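Local coordinates for protein transcriptional regulator (Corynebacterium diphtheriae, PDB 3LMM) that probably acts as a DNA-binding transcriptional regulator, although its precise molecular role has not been established, at residues A[292-296]-A[405-410]; A[431-435]-A[463-468]. Numbering follows the deposited sequence.

Interaction 1 of 2, residues A[292-296]-A[405-410]; sequences PVPEI and LVGGRP
Two strand ends and the loop residues that follow them run roughly antiparallel, their end-to-end directions 156° apart, with Glu295 opposite Gly408 (CA to CA 4.3 Å) and Ile296 opposite Gly407 (4.8 Å). Val293 and Leu405 are extended; Glu295 turns to phi/psi -49/-34° before Ile296 extends again at -145/133°. Gly407 (-109/-136°) and Gly408 (118/-160°) carry the backbone from strand 400-406 past Glu295. One very short, straight hydrogen bond joins the two segments, Gly408 N to Glu295 O at 2.5 Å, and Gly407 CA adds a CH...O contact to the same Glu295 O at 3.3 Å.

Ile296 takes chi1 p and chi2 t. Its CG2 lies 3.2 Å from Gly407 CA, where a beta carbon on Gly407 would clash, while its CD1 stops 4.4 Å from Leu405 CD2; Leu405 has chi1 -90° and chi2 54°. Gly408 is needed for another reason: at its backbone angles a CB would jam against the preceding carbonyl. At the other end, Val293 in rotamer t sets CG1 4.4 Å from Pro410 CD. Glu295, with chi1 m and chi2 at -133°, turns its carboxylate to Ser329 and Lys280, by hydrogen bond and salt bridge.

The Gly407-Gly408 loop segment leaving strand 400-406 thus meets the end of strand 289-293 through a single backbone link and small apolar contacts. It joins the 282-286/289-293 hairpin, whose Val284 touches Val293 and Pro410, to strand 400-406 of the six-stranded mixed sheet; Trp324 of strand 320-325 and Val301 of helix 298-311 pack on Ile296.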
loop_
_atom_site.group_PDB
_atom_site.type_symbol
_atom_site.label_atom_id
_atom_site.label_comp_id
_atom_site.label_asym_id
_atom_site.label_seq_id
_atom_site.Cartn_x
_atom_site.Cartn_y
_atom_site.Cartn_z
ATOM N N PRO A 292 20.785 11.318 -18.620
ATOM C CA PRO A 292 20.396 9.992 -19.110
ATOM C C PRO A 292 19.082 9.541 -18.473
ATOM O O PRO A 292 18.970 9.488 -17.246
ATOM C CB PRO A 292 21.562 9.126 -18.668
ATOM C CG PRO A 292 21.886 9.724 -17.338
ATOM C CD PRO A 292 21.906 11.207 -17.672
ATOM N N VAL A 293 18.098 9.204 -19.305
ATOM C CA VAL A 293 16.772 8.766 -18.844
ATOM C C VAL A 293 16.367 7.413 -19.452
ATOM O O VAL A 293 16.247 7.291 -20.673
ATOM C CB VAL A 293 15.703 9.791 -19.259
ATOM C CG1 VAL A 293 14.343 9.321 -18.826
ATOM C CG2 VAL A 293 16.035 11.145 -18.695
ATOM N N PRO A 294 16.129 6.384 -18.610
ATOM C CA PRO A 294 15.738 5.077 -19.170
ATOM C C PRO A 294 14.395 5.053 -19.934
ATOM O O PRO A 294 13.516 5.879 -19.691
ATOM C CB PRO A 294 15.754 4.152 -17.947
ATOM C CG PRO A 294 15.457 5.073 -16.809
ATOM C CD PRO A 294 16.237 6.327 -17.141
ATOM N N GLU A 295 14.264 4.109 -20.866
ATOM C CA GLU A 295 13.056 3.958 -21.672
ATOM C C GLU A 295 11.828 3.948 -20.798
ATOM O O GLU A 295 10.755 4.363 -21.215
ATOM C CB GLU A 295 13.080 2.661 -22.459
ATOM C CG GLU A 295 14.298 2.433 -23.305
ATOM C CD GLU A 295 13.913 1.976 -24.683
ATOM O OE1 GLU A 295 13.347 2.818 -25.422
ATOM O OE2 GLU A 295 14.149 0.788 -25.015
ATOM N N ILE A 296 11.963 3.391 -19.605
ATOM C CA ILE A 296 10.858 3.412 -18.656
ATOM C C ILE A 296 11.451 3.539 -17.263
ATOM O O ILE A 296 12.411 2.852 -16.916
ATOM C CB ILE A 296 9.915 2.173 -18.759
ATOM C CG1 ILE A 296 10.628 0.896 -18.381
ATOM C CG2 ILE A 296 9.370 2.056 -20.167
ATOM C CD1 ILE A 296 9.707 -0.318 -18.521
ATOM N N LEU A 405 3.492 -1.678 -19.276
ATOM C CA LEU A 405 4.118 -0.374 -19.117
ATOM C C LEU A 405 4.627 0.099 -20.455
ATOM O O LEU A 405 5.531 -0.517 -21.008
ATOM C CB LEU A 405 5.304 -0.466 -18.160
ATOM C CG LEU A 405 4.971 -0.243 -16.696
ATOM C CD1 LEU A 405 3.862 -1.173 -16.291
ATOM C CD2 LEU A 405 6.202 -0.467 -15.858
ATOM N N VAL A 406 4.062 1.180 -20.980
ATOM C CA VAL A 406 4.537 1.707 -22.262
ATOM C C VAL A 406 5.410 2.955 -22.059
ATOM O O VAL A 406 4.906 4.013 -21.693
ATOM C CB VAL A 406 3.369 2.075 -23.200
ATOM C CG1 VAL A 406 3.882 2.928 -24.343
ATOM C CG2 VAL A 406 2.710 0.816 -23.744
ATOM N N GLY A 407 6.713 2.834 -22.310
ATOM C CA GLY A 407 7.606 3.967 -22.116
ATOM C C GLY A 407 8.200 4.645 -23.341
ATOM O O GLY A 407 7.519 4.906 -24.331
ATOM N N GLY A 408 9.493 4.936 -23.269
ATOM C CA GLY A 408 10.158 5.604 -24.370
ATOM C C GLY A 408 10.696 6.963 -23.952
ATOM O O GLY A 408 10.883 7.229 -22.766
ATOM N N ARG A 409 10.957 7.831 -24.920
ATOM C CA ARG A 409 11.474 9.151 -24.595
ATOM C C ARG A 409 10.457 9.967 -23.808
ATOM O O ARG A 409 9.250 9.887 -24.050
ATOM C CB ARG A 409 11.864 9.914 -25.862
ATOM C CG ARG A 409 13.251 9.591 -26.379
ATOM C CD ARG A 409 13.596 10.401 -27.613
ATOM N NE ARG A 409 14.995 10.225 -27.957
ATOM C CZ ARG A 409 15.997 10.814 -27.314
ATOM N NH1 ARG A 409 15.744 11.629 -26.296
ATOM N NH2 ARG A 409 17.256 10.572 -27.675
ATOM N N PRO A 410 10.935 10.764 -22.842
ATOM C CA PRO A 410 10.004 11.571 -22.059
ATOM C C PRO A 410 9.488 12.735 -22.903
ATOM O O PRO A 410 10.119 13.136 -23.885
ATOM C CB PRO A 410 10.857 12.022 -20.877
ATOM C CG PRO A 410 12.231 12.139 -21.475
ATOM C CD PRO A 410 12.323 10.925 -22.360
#

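Interaction 2 of 2, residues A[431-435]-A[463-468]; sequences RIAIV and NALEAA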
loop_
_atom_site.group_PDB
_atom_site.type_symbol
_atom_site.label_atom_id
_atom_site.label_comp_id
_atom_site.label_asym_id
_atom_site.label_seq_id
_atom_site.Cartn_x
_atom_site.Cartn_y
_atom_site.Cartn_z
ATOM N N ARG A 431 -1.677 12.428 -6.208
ATOM C CA ARG A 431 -2.958 13.101 -6.444
ATOM C C ARG A 431 -2.901 14.103 -7.576
ATOM O O ARG A 431 -3.709 14.047 -8.503
ATOM C CB ARG A 431 -3.466 13.820 -5.194
ATOM C CG ARG A 431 -3.806 12.906 -4.070
ATOM C CD ARG A 431 -2.855 13.167 -2.950
ATOM N NE ARG A 431 -3.383 14.128 -1.996
ATOM C CZ ARG A 431 -2.647 14.721 -1.062
ATOM N NH1 ARG A 431 -1.350 14.458 -0.976
ATOM N NH2 ARG A 431 -3.211 15.553 -0.194
ATOM N N ILE A 432 -1.955 15.032 -7.508
ATOM C CA ILE A 432 -1.888 16.007 -8.571
ATOM C C ILE A 432 -1.538 15.292 -9.883
ATOM O O ILE A 432 -1.838 15.793 -10.960
ATOM C CB ILE A 432 -0.895 17.158 -8.229
ATOM C CG1 ILE A 432 0.529 16.639 -8.217
ATOM C CG2 ILE A 432 -1.263 17.789 -6.893
ATOM C CD1 ILE A 432 1.119 16.465 -9.619
ATOM N N ALA A 433 -0.935 14.106 -9.800
ATOM C CA ALA A 433 -0.589 13.354 -11.011
ATOM C C ALA A 433 -1.865 12.841 -11.683
ATOM O O ALA A 433 -2.071 13.014 -12.884
ATOM C CB ALA A 433 0.328 12.183 -10.670
ATOM N N ILE A 434 -2.726 12.208 -10.898
ATOM C CA ILE A 434 -3.972 11.695 -11.438
ATOM C C ILE A 434 -4.812 12.861 -11.932
ATOM O O ILE A 434 -5.306 12.848 -13.059
ATOM C CB ILE A 434 -4.770 10.928 -10.370
ATOM C CG1 ILE A 434 -4.000 9.669 -9.951
ATOM C CG2 ILE A 434 -6.157 10.589 -10.903
ATOM C CD1 ILE A 434 -3.842 8.631 -11.054
ATOM N N VAL A 435 -4.978 13.872 -11.088
ATOM C CA VAL A 435 -5.772 15.018 -11.499
ATOM C C VAL A 435 -5.227 15.602 -12.798
ATOM O O VAL A 435 -5.974 15.732 -13.763
ATOM C CB VAL A 435 -5.810 16.113 -10.432
ATOM C CG1 VAL A 435 -6.453 17.364 -11.003
ATOM C CG2 VAL A 435 -6.607 15.627 -9.242
ATOM N N ASN A 463 -10.324 15.343 -1.577
ATOM C CA ASN A 463 -8.964 15.541 -1.094
ATOM C C ASN A 463 -7.994 15.832 -2.234
ATOM O O ASN A 463 -7.262 16.824 -2.204
ATOM C CB ASN A 463 -8.491 14.296 -0.334
ATOM C CG ASN A 463 -7.086 14.449 0.218
ATOM O OD1 ASN A 463 -6.855 15.248 1.117
ATOM N ND2 ASN A 463 -6.138 13.685 -0.322
ATOM N N ALA A 464 -7.971 14.958 -3.234
ATOM C CA ALA A 464 -7.078 15.153 -4.370
ATOM C C ALA A 464 -7.376 16.515 -4.999
ATOM O O ALA A 464 -6.477 17.349 -5.122
ATOM C CB ALA A 464 -7.278 14.047 -5.391
ATOM N N LEU A 465 -8.638 16.745 -5.374
ATOM C CA LEU A 465 -9.021 18.018 -5.982
ATOM C C LEU A 465 -8.503 19.208 -5.185
ATOM O O LEU A 465 -7.843 20.088 -5.743
ATOM C CB LEU A 465 -10.541 18.102 -6.132
ATOM C CG LEU A 465 -11.077 17.400 -7.381
ATOM C CD1 LEU A 465 -12.576 17.212 -7.273
ATOM C CD2 LEU A 465 -10.736 18.215 -8.608
ATOM N N GLU A 466 -8.790 19.233 -3.883
ATOM C CA GLU A 466 -8.326 20.319 -3.017
ATOM C C GLU A 466 -6.820 20.525 -3.142
ATOM O O GLU A 466 -6.364 21.619 -3.451
ATOM C CB GLU A 466 -8.673 20.038 -1.545
ATOM C CG GLU A 466 -9.977 20.677 -1.041
ATOM C CD GLU A 466 -9.977 22.203 -1.138
ATOM O OE1 GLU A 466 -10.374 22.738 -2.197
ATOM O OE2 GLU A 466 -9.567 22.872 -0.161
ATOM N N ALA A 467 -6.048 19.473 -2.902
ATOM C CA ALA A 467 -4.603 19.584 -2.997
ATOM C C ALA A 467 -4.166 20.137 -4.355
ATOM O O ALA A 467 -3.174 20.855 -4.448
ATOM C CB ALA A 467 -3.955 18.233 -2.746
ATOM N N ALA A 468 -4.900 19.808 -5.411
ATOM C CA ALA A 468 -4.539 20.291 -6.737
ATOM C C ALA A 468 -4.932 21.742 -6.879
ATOM O O ALA A 468 -4.300 22.504 -7.613
ATOM C CB ALA A 468 -5.227 19.467 -7.803
#
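This is a near-perpendicular helix-helix contact in the interior of the DUF5635 region, between helix 430-441 and helix 458-469. The short segments cross at -94° with their axes 8.8 Å apart, a separation suited to the face of Ala464, Ala467 and Ala468. Val435 sits over Ala464 and Ala468, CG1 4.0 Å from Ala468 CB and CG2 4.2 Å from Ala464 CB. Ile432 adds CG2 at 4.1 Å from Ala468 CA; the end of the side chain leads away from helix 458-469, and Ile432 also touches Thr471 and Leu478. Arg431 closes the margin: its CB meets Ala464 CB at 3.8 Å, and the guanidinium presents one face to Ala467 CB, 3.8 Å from NH2, while NH1 makes a salt bridge with Asp429. Leu454 of helix 447-454, which touches Ala464 and Ile434, and Ile479 of strand 479-482, which touches Val435 and Ala468, extend the apolar core. Three helices followed by the strands 479-482 and 485-488 are consistent with a winged helix-turn-helix domain, in which the first helix, here 430-441, packs across the third, here 458-469, the position of the recognition helix in DNA-binding members of that fold.

Interactions 1 and 2 lie in series along the chain: the 292-296/405-410 contact closes before the 431-435/463-468 contact opens. Their centres are 24 Å apart and their nearest atoms about 14 Å, so they do not touch. Interaction 1 lies at the end of strand 400-406 in the six-stranded sheet, part of which falls in a sequence family resembling the RecG C-terminal region; interaction 2 lies in the helical module that follows, reached through helix 412-419. Helix 373-385, whose Gln381 and Ile384 touch Ala433 and Ile434, brings the two regions together. Neither contact includes the cobalt ligands Asp41, Phe42 and Asp90, which belong to the AlbA_2 region nearer the N-terminus.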